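Local coordinates for putative tRNA (Adenine(37)-N6)-methyltransferase (Pseudomonas aeruginosa, PDB 7BTU), which probably methylates the N6-threonylcarbamoyladenosine at position 37 of tRNA, using S-adenosyl-L-methionine as methyl donor, at residues 31-43 and 116-128. Residues are numbered along the deposited sequence; the frame is centred on the assembly and turned at random.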
ATOM      1  N   PRO B  31      -1.187  -3.799 -14.140  1.00 19.49           N
ATOM      2  CA  PRO B  31      -2.345  -4.680 -14.100  1.00 20.77           C
ATOM      3  C   PRO B  31      -3.663  -3.939 -14.086  1.00 21.22           C
ATOM      4  O   PRO B  31      -4.659  -4.482 -14.571  1.00 23.01           O
ATOM      5  CB  PRO B  31      -2.113  -5.489 -12.808  1.00 22.93           C
ATOM      6  CG  PRO B  31      -1.259  -4.611 -11.966  1.00 25.14           C
ATOM      7  CD  PRO B  31      -0.341  -3.932 -12.930  1.00 21.12           C
ATOM      8  N   LEU B  32      -3.719  -2.696 -13.608  1.00 20.46           N
ATOM      9  CA  LEU B  32      -5.024  -2.051 -13.651  1.00 21.36           C
ATOM     10  C   LEU B  32      -5.440  -1.680 -15.070  1.00 25.18           C
ATOM     11  O   LEU B  32      -6.633  -1.430 -15.299  1.00 25.47           O
ATOM     12  CB  LEU B  32      -5.051  -0.812 -12.768  1.00 29.17           C
ATOM     13  CG  LEU B  32      -4.813  -1.142 -11.286  1.00 35.78           C
ATOM     14  CD1 LEU B  32      -4.766   0.138 -10.484  1.00 37.66           C
ATOM     15  CD2 LEU B  32      -5.886  -2.130 -10.757  1.00 38.30           C
ATOM     16  N   LEU B  33      -4.518  -1.710 -16.025  1.00 24.62           N
ATOM     17  CA  LEU B  33      -4.863  -1.576 -17.439  1.00 26.90           C
ATOM     18  C   LEU B  33      -5.219  -2.896 -18.110  1.00 26.92           C
ATOM     19  O   LEU B  33      -5.405  -2.918 -19.348  1.00 26.15           O
ATOM     20  CB  LEU B  33      -3.716  -0.940 -18.220  1.00 29.86           C
ATOM     21  CG  LEU B  33      -3.229   0.451 -17.785  1.00 33.86           C
ATOM     22  CD1 LEU B  33      -2.111   0.965 -18.746  1.00 35.04           C
ATOM     23  CD2 LEU B  33      -4.375   1.456 -17.654  1.00 35.82           C
ATOM     24  N   ALA B  34      -5.344  -3.984 -17.346  1.00 21.13           N
ATOM     25  CA  ALA B  34      -5.847  -5.275 -17.843  1.00 24.52           C
ATOM     26  C   ALA B  34      -7.088  -5.672 -17.051  1.00 22.64           C
ATOM     27  O   ALA B  34      -7.058  -6.598 -16.223  1.00 22.06           O
ATOM     28  CB  ALA B  34      -4.802  -6.389 -17.767  1.00 20.94           C
ATOM     29  N   PRO B  35      -8.209  -4.996 -17.286  1.00 24.90           N
ATOM     30  CA  PRO B  35      -9.411  -5.320 -16.523  1.00 23.39           C
ATOM     31  C   PRO B  35      -9.935  -6.715 -16.776  1.00 25.61           C
ATOM     32  O   PRO B  35     -10.715  -7.213 -15.950  1.00 21.65           O
ATOM     33  CB  PRO B  35     -10.412  -4.250 -16.986  1.00 25.02           C
ATOM     34  CG  PRO B  35      -9.937  -3.891 -18.369  1.00 29.89           C
ATOM     35  CD  PRO B  35      -8.454  -3.939 -18.291  1.00 26.72           C
ATOM     36  N   ALA B  36      -9.576  -7.355 -17.903  1.00 19.07           N
ATOM     37  CA  ALA B  36     -10.070  -8.714 -18.103  1.00 19.51           C
ATOM     38  C   ALA B  36      -9.338  -9.738 -17.242  1.00 19.78           C
ATOM     39  O   ALA B  36      -9.705 -10.917 -17.285  1.00 19.44           O
ATOM     40  CB  ALA B  36      -9.982  -9.097 -19.611  1.00 21.08           C
ATOM     41  N   ALA B  37      -8.287  -9.327 -16.518  1.00 20.27           N
ATOM     42  CA  ALA B  37      -7.557 -10.201 -15.598  1.00 20.28           C
ATOM     43  C   ALA B  37      -8.389 -10.266 -14.310  1.00 17.80           C
ATOM     44  O   ALA B  37      -8.336  -9.371 -13.479  1.00 21.25           O
ATOM     45  CB  ALA B  37      -6.130  -9.689 -15.343  1.00 17.10           C
ATOM     46  N   ARG B  38      -9.189 -11.315 -14.164  1.00 16.33           N
ATOM     47  CA  ARG B  38     -10.162 -11.392 -13.081  1.00 16.92           C
ATOM     48  C   ARG B  38      -9.784 -12.449 -12.042  1.00 19.21           C
ATOM     49  O   ARG B  38      -9.049 -13.415 -12.300  1.00 17.03           O
ATOM     50  CB  ARG B  38     -11.546 -11.672 -13.652  1.00 21.03           C
ATOM     51  CG  ARG B  38     -12.092 -10.412 -14.446  1.00 24.47           C
ATOM     52  CD  ARG B  38     -13.431 -10.689 -15.088  1.00 36.22           C
ATOM     53  NE  ARG B  38     -14.341 -11.165 -14.060  1.00 45.53           N
ATOM     54  CZ  ARG B  38     -15.447 -11.841 -14.320  1.00 50.47           C
ATOM     55  NH1 ARG B  38     -15.759 -12.090 -15.580  1.00 50.44           N
ATOM     56  NH2 ARG B  38     -16.245 -12.242 -13.325  1.00 52.57           N
ATOM     57  N   GLY B  39     -10.312 -12.264 -10.849  1.00 19.22           N
ATOM     58  CA  GLY B  39     -10.090 -13.285  -9.836  1.00 20.02           C
ATOM     59  C   GLY B  39     -11.034 -13.053  -8.677  1.00 20.30           C
ATOM     60  O   GLY B  39     -11.804 -12.081  -8.653  1.00 17.41           O
ATOM     61  N   THR B  40     -10.974 -13.963  -7.711  1.00 18.00           N
ATOM     62  CA  THR B  40     -11.784 -13.756  -6.516  1.00 15.52           C
ATOM     63  C   THR B  40     -10.888 -13.919  -5.296  1.00 20.73           C
ATOM     64  O   THR B  40      -9.813 -14.537  -5.356  1.00 17.92           O
ATOM     65  CB  THR B  40     -12.959 -14.729  -6.449  1.00 22.00           C
ATOM     66  OG1 THR B  40     -12.453 -16.065  -6.530  1.00 22.37           O
ATOM     67  CG2 THR B  40     -13.924 -14.511  -7.624  1.00 22.17           C
ATOM     68  N   LEU B  41     -11.326 -13.318  -4.194  1.00 18.24           N
ATOM     69  CA  LEU B  41     -10.686 -13.514  -2.900  1.00 19.95           C
ATOM     70  C   LEU B  41     -11.687 -14.343  -2.103  1.00 21.50           C
ATOM     71  O   LEU B  41     -12.754 -13.840  -1.759  1.00 19.94           O
ATOM     72  CB  LEU B  41     -10.396 -12.165  -2.226  1.00 18.27           C
ATOM     73  CG  LEU B  41      -9.869 -12.260  -0.743  1.00 19.31           C
ATOM     74  CD1 LEU B  41      -8.743 -13.324  -0.568  1.00 13.45           C
ATOM     75  CD2 LEU B  41      -9.391 -10.899  -0.267  1.00 17.82           C
ATOM     76  N   GLU B  42     -11.370 -15.613  -1.854  1.00 18.73           N
ATOM     77  CA  GLU B  42     -12.249 -16.485  -1.081  1.00 21.34           C
ATOM     78  C   GLU B  42     -11.876 -16.376   0.393  1.00 22.05           C
ATOM     79  O   GLU B  42     -10.767 -16.758   0.781  1.00 17.46           O
ATOM     80  CB  GLU B  42     -12.117 -17.922  -1.546  1.00 25.60           C
ATOM     81  CG  GLU B  42     -12.257 -18.058  -3.059  1.00 31.62           C
ATOM     82  CD  GLU B  42     -13.694 -17.860  -3.548  1.00 38.36           C
ATOM     83  OE1 GLU B  42     -14.632 -18.232  -2.821  1.00 39.89           O
ATOM     84  OE2 GLU B  42     -13.876 -17.353  -4.678  1.00 40.35           O
ATOM     85  N   LEU B  43     -12.802 -15.883   1.203  1.00 22.22           N
ATOM     86  CA  LEU B  43     -12.515 -15.564   2.587  1.00 23.78           C
ATOM     87  C   LEU B  43     -12.745 -16.775   3.473  1.00 24.25           C
ATOM     88  O   LEU B  43     -13.684 -17.550   3.260  1.00 23.42           O
ATOM     89  CB  LEU B  43     -13.384 -14.393   3.057  1.00 19.45           C
ATOM     90  CG  LEU B  43     -12.968 -13.094   2.335  1.00 23.69           C
ATOM     91  CD1 LEU B  43     -13.943 -11.969   2.646  1.00 25.46           C
ATOM     92  CD2 LEU B  43     -11.513 -12.667   2.683  1.00 21.78           C
ATOM     93  N   GLU B 116     -19.838 -10.450  -1.904  1.00 23.43           N
ATOM     94  CA  GLU B 116     -20.918 -11.071  -1.159  1.00 24.95           C
ATOM     95  C   GLU B 116     -20.261 -11.682   0.067  1.00 25.66           C
ATOM     96  O   GLU B 116     -19.038 -11.611   0.217  1.00 24.49           O
ATOM     97  CB  GLU B 116     -21.662 -12.130  -1.995  1.00 27.63           C
ATOM     98  CG  GLU B 116     -20.752 -13.357  -2.344  1.00 29.62           C
ATOM     99  CD  GLU B 116     -21.485 -14.403  -3.190  1.00 34.29           C
ATOM    100  OE1 GLU B 116     -22.625 -14.139  -3.586  1.00 32.29           O
ATOM    101  OE2 GLU B 116     -20.908 -15.457  -3.499  1.00 36.52           O
ATOM    102  N   ALA B 117     -21.065 -12.260   0.960  1.00 26.12           N
ATOM    103  CA  ALA B 117     -20.480 -12.943   2.119  1.00 25.57           C
ATOM    104  C   ALA B 117     -19.392 -13.921   1.690  1.00 26.02           C
ATOM    105  O   ALA B 117     -19.628 -14.798   0.860  1.00 27.05           O
ATOM    106  CB  ALA B 117     -21.576 -13.689   2.883  1.00 30.90           C
ATOM    107  N   GLY B 118     -18.188 -13.745   2.207  1.00 25.58           N
ATOM    108  CA  GLY B 118     -17.140 -14.704   1.954  1.00 25.19           C
ATOM    109  C   GLY B 118     -16.421 -14.569   0.621  1.00 21.53           C
ATOM    110  O   GLY B 118     -15.521 -15.370   0.343  1.00 20.74           O
ATOM    111  N   ARG B 119     -16.704 -13.537  -0.167  1.00 22.24           N
ATOM    112  CA  ARG B 119     -16.035 -13.468  -1.474  1.00 22.08           C
ATOM    113  C   ARG B 119     -15.980 -12.034  -1.999  1.00 20.94           C
ATOM    114  O   ARG B 119     -17.016 -11.339  -2.023  1.00 23.06           O
ATOM    115  CB  ARG B 119     -16.797 -14.378  -2.448  1.00 30.68           C
ATOM    116  CG  ARG B 119     -16.411 -14.210  -3.921  1.00 36.67           C
ATOM    117  CD  ARG B 119     -17.131 -15.235  -4.828  1.00 39.45           C
ATOM    118  NE  ARG B 119     -16.861 -16.616  -4.455  1.00 43.72           N
ATOM    119  CZ  ARG B 119     -17.672 -17.388  -3.739  1.00 48.33           C
ATOM    120  NH1 ARG B 119     -18.828 -16.920  -3.290  1.00 51.12           N
ATOM    121  NH2 ARG B 119     -17.310 -18.636  -3.463  1.00 49.63           N
ATOM    122  N   LEU B 120     -14.800 -11.617  -2.482  1.00 18.76           N
ATOM    123  CA  LEU B 120     -14.641 -10.399  -3.271  1.00 18.45           C
ATOM    124  C   LEU B 120     -14.416 -10.797  -4.724  1.00 19.83           C
ATOM    125  O   LEU B 120     -13.619 -11.712  -4.999  1.00 16.06           O
ATOM    126  CB  LEU B 120     -13.414  -9.582  -2.844  1.00 19.28           C
ATOM    127  CG  LEU B 120     -13.250  -9.158  -1.370  1.00 21.25           C
ATOM    128  CD1 LEU B 120     -12.052  -8.194  -1.247  1.00 21.10           C
ATOM    129  CD2 LEU B 120     -14.469  -8.525  -0.920  1.00 20.91           C
ATOM    130  N   TRP B 121     -15.063 -10.072  -5.630  1.00 18.59           N
ATOM    131  CA  TRP B 121     -14.823 -10.160  -7.082  1.00 20.93           C
ATOM    132  C   TRP B 121     -13.863  -9.053  -7.499  1.00 17.69           C
ATOM    133  O   TRP B 121     -14.123  -7.876  -7.247  1.00 18.14           O
ATOM    134  CB  TRP B 121     -16.132 -10.014  -7.874  1.00 25.15           C
ATOM    135  CG  TRP B 121     -16.782 -11.276  -7.990  1.00 28.06           C
ATOM    136  CD1 TRP B 121     -16.462 -12.295  -8.878  1.00 31.56           C
ATOM    137  CD2 TRP B 121     -17.841 -11.766  -7.182  1.00 30.07           C
ATOM    138  NE1 TRP B 121     -17.289 -13.353  -8.678  1.00 32.70           N
ATOM    139  CE2 TRP B 121     -18.139 -13.071  -7.638  1.00 31.73           C
ATOM    140  CE3 TRP B 121     -18.594 -11.224  -6.144  1.00 32.39           C
ATOM    141  CZ2 TRP B 121     -19.127 -13.839  -7.076  1.00 36.19           C
ATOM    142  CZ3 TRP B 121     -19.594 -11.991  -5.594  1.00 38.29           C
ATOM    143  CH2 TRP B 121     -19.853 -13.287  -6.056  1.00 38.49           C
ATOM    144  N   LEU B 122     -12.762  -9.433  -8.157  1.00 14.84           N
ATOM    145  CA  LEU B 122     -11.666  -8.532  -8.435  1.00 15.23           C
ATOM    146  C   LEU B 122     -11.416  -8.473  -9.950  1.00 15.52           C
ATOM    147  O   LEU B 122     -11.663  -9.441 -10.675  1.00 17.16           O
ATOM    148  CB  LEU B 122     -10.353  -8.993  -7.733  1.00 15.17           C
ATOM    149  CG  LEU B 122     -10.580  -9.297  -6.247  1.00 17.37           C
ATOM    150  CD1 LEU B 122      -9.317  -9.955  -5.602  1.00 16.39           C
ATOM    151  CD2 LEU B 122     -11.048  -8.002  -5.536  1.00 17.96           C
ATOM    152  N   SER B 123     -10.859  -7.355 -10.400  1.00 15.56           N
ATOM    153  CA  SER B 123     -10.454  -7.229 -11.801  1.00 16.68           C
ATOM    154  C   SER B 123      -9.199  -6.398 -11.838  1.00 17.89           C
ATOM    155  O   SER B 123      -8.868  -5.692 -10.870  1.00 15.35           O
ATOM    156  CB  SER B 123     -11.544  -6.586 -12.670  1.00 20.87           C
ATOM    157  OG  SER B 123     -11.676  -5.253 -12.262  1.00 24.63           O
ATOM    158  N   GLY B 124      -8.470  -6.538 -12.944  1.00 19.10           N
ATOM    159  CA  GLY B 124      -7.172  -5.916 -12.979  1.00 17.33           C
ATOM    160  C   GLY B 124      -6.234  -6.546 -11.985  1.00 16.83           C
ATOM    161  O   GLY B 124      -5.392  -5.848 -11.418  1.00 20.79           O
ATOM    162  N   ILE B 125      -6.338  -7.837 -11.787  1.00 17.76           N
ATOM    163  CA  ILE B 125      -5.631  -8.485 -10.690  1.00 19.69           C
ATOM    164  C   ILE B 125      -4.168  -8.698 -11.088  1.00 21.24           C
ATOM    165  O   ILE B 125      -3.839  -8.823 -12.272  1.00 15.97           O
ATOM    166  CB  ILE B 125      -6.351  -9.818 -10.357  1.00 22.00           C
ATOM    167  CG1 ILE B 125      -6.073 -10.272  -8.914  1.00 26.46           C
ATOM    168  CG2 ILE B 125      -6.013 -10.963 -11.364  1.00 22.17           C
ATOM    169  CD1 ILE B 125      -6.893 -11.459  -8.538  1.00 28.54           C
ATOM    170  N   ASP B 126      -3.260  -8.726 -10.093  1.00 15.59           N
ATOM    171  CA  ASP B 126      -1.862  -9.031 -10.361  1.00 19.23           C
ATOM    172  C   ASP B 126      -1.336 -10.114  -9.437  1.00 20.00           C
ATOM    173  O   ASP B 126      -0.146 -10.108  -9.117  1.00 21.11           O
ATOM    174  CB  ASP B 126      -0.993  -7.776 -10.243  1.00 24.40           C
ATOM    175  CG  ASP B 126      -0.956  -7.183  -8.817  1.00 26.89           C
ATOM    176  OD1 ASP B 126      -1.712  -7.660  -7.911  1.00 25.75           O
ATOM    177  OD2 ASP B 126      -0.172  -6.210  -8.612  1.00 27.65           O
ATOM    178  N   LEU B 127      -2.212 -10.960  -8.902  1.00 18.83           N
ATOM    179  CA  LEU B 127      -1.829 -11.967  -7.920  1.00 17.47           C
ATOM    180  C   LEU B 127      -1.954 -13.352  -8.508  1.00 19.25           C
ATOM    181  O   LEU B 127      -2.936 -13.647  -9.185  1.00 16.69           O
ATOM    182  CB  LEU B 127      -2.711 -11.881  -6.651  1.00 19.32           C
ATOM    183  CG  LEU B 127      -2.560 -10.545  -5.917  1.00 22.94           C
ATOM    184  CD1 LEU B 127      -3.496 -10.497  -4.737  1.00 19.84           C
ATOM    185  CD2 LEU B 127      -1.121 -10.366  -5.452  1.00 20.83           C
ATOM    186  N   LEU B 128      -1.022 -14.221  -8.151  1.00 16.22           N
ATOM    187  CA  LEU B 128      -1.069 -15.605  -8.601  1.00 19.31           C
ATOM    188  C   LEU B 128      -2.225 -16.356  -7.967  1.00 17.21           C
ATOM    189  O   LEU B 128      -2.615 -16.098  -6.817  1.00 17.56           O
ATOM    190  CB  LEU B 128       0.249 -16.320  -8.237  1.00 18.31           C
ATOM    191  CG  LEU B 128       1.446 -15.831  -9.058  1.00 20.16           C
ATOM    192  CD1 LEU B 128       2.782 -16.339  -8.418  1.00 23.45           C
ATOM    193  CD2 LEU B 128       1.379 -16.332 -10.549  1.00 22.04           C
TER
HETATM  194  O   HOH W   1      -3.782  -7.541 -14.628  1.00 29.39           O
HETATM  195  O   HOH W   2     -14.063 -11.017 -10.942  1.00 26.23           O
HETATM  196  O   HOH W   3     -15.538 -18.027   1.310  1.00 43.30           O
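Glu42 and Arg119 meet across strands 38-43 and 119-123 in a salt bridge whose geometry is skewed, carboxylate and guanidinium planes lying 51° apart. Arg119 NE gives the straighter bond, 3.1 Å to Glu42 OE2 on its syn side; NH2 lies 2.8 Å from Glu42 OE1, but that hydrogen bond is bent and weak. Glu42 OE2 is gripped twice, since Thr40 OG1 donates to its anti lone pair at 2.7 Å. Bends at chi2 of Glu42 (-73°) and chi3 of Arg119 (-58°) bring the two ends together, while Arg119 NH1 forms a second salt bridge with Glu116. On the same face, Thr40 CG2 sits 3.6 Å from Trp121 CD1, and Arg119 CD lies over one face of the Trp121 indole, toward its rim.

Backbone bonding supports an antiparallel ladder: Gly39 pairs with Leu122 and Leu41 with Leu120, each pair joined by two N-H...O bonds, and Leu43 N continues it to Gly118 O. These are neighbouring strands of the closed six-stranded antiparallel barrel of the TrmO N-terminal domain, flanked by strands 15-19 and 105-116. Beyond the ladder, Ile125 N reaches Ala37 O at 3.0 Å in a nearly straight bond.

Apolar contacts occupy the other face. Leu41 CD2 lies 3.9 Å from Leu120 CD1, the two side chains running alongside each other; Leu41 and Leu122 also touch Leu64 of strand 61-67. Ile125 CD1 packs against Gly39 CA at 3.9 Å, on the side where glycine carries no side chain.

Water links the segments at three points: one water donates to Pro31 O and Ile125 O, another joins Arg38 NE to Leu122 O, and a third donates to both Leu43 O and Gly118 O.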